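Local atomic coordinates of polyhedrin (Antheraea mylitta cypovirus 4, PDB entry 5A9C), a protein that forms the crystalline matrix of viral occlusion bodies, the polyhedra, which probably embed and protect cypovirus particles outside the insect host. Residues H103-N106 / E112-A115. Residues are numbered along the deposited sequence; the frame is centred on the assembly and turned at random.
Sequences HGLN and EARA
The carboxamide of N106 reaches across the loop and lies against the backbone of R114, gripping both polar atoms of that backbone, N and O. Its OD1 takes the R114 N-H at 3.1 Å, an almost straight bond (175°) arriving in the carbonyl plane on a lone pair. Its ND2 gives a hydrogen to R114 O at 2.7 Å, a short but more bent bond, with the donor 41° above the plane of the R114 carbonyl. The side chain gets there by setting CG between its own backbone N and carbonyl carbon, chi1 50°, which turns the amide over toward 112-115. With both ends of the amide engaged, its flip state is settled: ND2 also donates to E98 OE2, a carboxylate on strand 96-100, and OD1 faces an N-H. R114 O is gripped a second time by a water, 2.9 Å away, which accepts from N106 N at 3.1 Å and so ties the two backbones together beside the amide.

Next to the amide, the A113 methyl points at the opposite segment and fills the angle between N106 OD1 and L105, where CD2 meets A113 CB at 3.8 Å. R114 sends its own side chain elsewhere: NH1 folds back to A113 O with that oxygen in the guanidinium plane, and NH2 reaches A30 O of a second subunit.

Within the long irregular loop between strands 96-100 and 127-128 of this base-domain-deleted polyhedrin, one asparagine side chain thus joins two segments only five residues apart, standing in for backbone pairing. While N106 ties down the backbone of R114, the guanidinium bonds to a neighbouring subunit, so the loop takes part in the subunit interface.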
ATOM      1  N   HIS A 103      -1.636  -1.016 -18.412  1.00 21.88           N
ATOM      2  CA  HIS A 103      -2.305  -0.104 -17.488  1.00 21.17           C
ATOM      3  C   HIS A 103      -2.979  -0.836 -16.331  1.00 23.92           C
ATOM      4  O   HIS A 103      -3.542  -0.206 -15.433  1.00 23.49           O
ATOM      5  CB  HIS A 103      -3.336   0.749 -18.233  1.00 17.85           C
ATOM      6  CG  HIS A 103      -2.761   1.523 -19.378  1.00 25.43           C
ATOM      7  ND1 HIS A 103      -2.184   2.764 -19.223  1.00 32.25           N
ATOM      8  CD2 HIS A 103      -2.669   1.227 -20.697  1.00 35.22           C
ATOM      9  CE1 HIS A 103      -1.760   3.201 -20.397  1.00 28.19           C
ATOM     10  NE2 HIS A 103      -2.043   2.286 -21.306  1.00 34.41           N
ATOM     11  N   GLY A 104      -2.917  -2.162 -16.351  1.00 19.76           N
ATOM     12  CA  GLY A 104      -3.561  -2.966 -15.329  1.00 16.35           C
ATOM     13  C   GLY A 104      -5.024  -3.225 -15.644  1.00 19.87           C
ATOM     14  O   GLY A 104      -5.811  -3.576 -14.763  1.00 20.70           O
ATOM     15  N   LEU A 105      -5.387  -3.060 -16.911  1.00 18.79           N
ATOM     16  CA  LEU A 105      -6.775  -3.206 -17.337  1.00 18.67           C
ATOM     17  C   LEU A 105      -7.027  -4.554 -18.004  1.00 17.66           C
ATOM     18  O   LEU A 105      -6.179  -5.052 -18.741  1.00 17.48           O
ATOM     19  CB  LEU A 105      -7.149  -2.074 -18.298  1.00 15.28           C
ATOM     20  CG  LEU A 105      -7.243  -0.665 -17.710  1.00 19.61           C
ATOM     21  CD1 LEU A 105      -7.373   0.371 -18.816  1.00 16.03           C
ATOM     22  CD2 LEU A 105      -8.412  -0.575 -16.739  1.00 16.10           C
ATOM     23  N   ASN A 106      -8.195  -5.139 -17.748  1.00 16.23           N
ATOM     24  CA  ASN A 106      -8.589  -6.380 -18.410  1.00 19.61           C
ATOM     25  C   ASN A 106      -9.524  -6.129 -19.594  1.00 21.47           C
ATOM     26  O   ASN A 106     -10.054  -7.061 -20.199  1.00 24.34           O
ATOM     27  CB  ASN A 106      -9.183  -7.394 -17.420  1.00 14.33           C
ATOM     28  CG  ASN A 106     -10.261  -6.795 -16.539  1.00 16.80           C
ATOM     29  OD1 ASN A 106     -11.103  -6.023 -16.997  1.00 18.04           O
ATOM     30  ND2 ASN A 106     -10.241  -7.154 -15.260  1.00 17.35           N
ATOM     31  N   GLU A 112     -15.182  -0.235 -19.861  1.00 14.95           N
ATOM     32  CA  GLU A 112     -15.801  -1.557 -19.873  1.00 20.50           C
ATOM     33  C   GLU A 112     -14.902  -2.614 -19.231  1.00 23.65           C
ATOM     34  O   GLU A 112     -15.125  -3.814 -19.379  1.00 24.03           O
ATOM     35  CB  GLU A 112     -16.230  -1.940 -21.292  1.00 15.28           C
ATOM     36  CG  GLU A 112     -17.293  -0.995 -21.846  1.00 17.29           C
ATOM     37  CD  GLU A 112     -17.839  -1.422 -23.192  1.00 29.01           C
ATOM     38  OE1 GLU A 112     -17.052  -1.899 -24.030  1.00 24.88           O
ATOM     39  OE2 GLU A 112     -19.058  -1.269 -23.412  1.00 25.09           O
ATOM     40  N   ALA A 113     -13.893  -2.150 -18.501  1.00 15.98           N
ATOM     41  CA  ALA A 113     -13.036  -3.032 -17.721  1.00 12.34           C
ATOM     42  C   ALA A 113     -13.657  -3.232 -16.343  1.00 22.05           C
ATOM     43  O   ALA A 113     -14.501  -2.442 -15.923  1.00 16.32           O
ATOM     44  CB  ALA A 113     -11.652  -2.442 -17.595  1.00 14.14           C
ATOM     45  N   ARG A 114     -13.233  -4.281 -15.644  1.00 15.21           N
ATOM     46  CA  ARG A 114     -13.767  -4.591 -14.320  1.00 16.96           C
ATOM     47  C   ARG A 114     -12.658  -5.034 -13.368  1.00 14.38           C
ATOM     48  O   ARG A 114     -11.518  -5.230 -13.780  1.00 15.95           O
ATOM     49  CB  ARG A 114     -14.838  -5.684 -14.409  1.00 17.81           C
ATOM     50  CG  ARG A 114     -16.261  -5.175 -14.637  1.00 24.61           C
ATOM     51  CD  ARG A 114     -16.573  -4.957 -16.110  1.00 27.56           C
ATOM     52  NE  ARG A 114     -17.964  -4.554 -16.299  1.00 26.17           N
ATOM     53  CZ  ARG A 114     -18.373  -3.291 -16.377  1.00 21.92           C
ATOM     54  NH1 ARG A 114     -17.493  -2.300 -16.298  1.00 15.76           N
ATOM     55  NH2 ARG A 114     -19.659  -3.018 -16.544  1.00 19.86           N
ATOM     56  N   ALA A 115     -13.001  -5.201 -12.095  1.00 15.07           N
ATOM     57  CA  ALA A 115     -12.024  -5.614 -11.092  1.00 13.23           C
ATOM     58  C   ALA A 115     -11.330  -6.906 -11.516  1.00 15.40           C
ATOM     59  O   ALA A 115     -10.126  -7.064 -11.324  1.00 19.69           O
ATOM     60  CB  ALA A 115     -12.693  -5.782  -9.733  1.00 17.05           C
TER
HETATM   61  O   HOH W   1      -9.274  -3.956 -15.053  1.00 16.55           O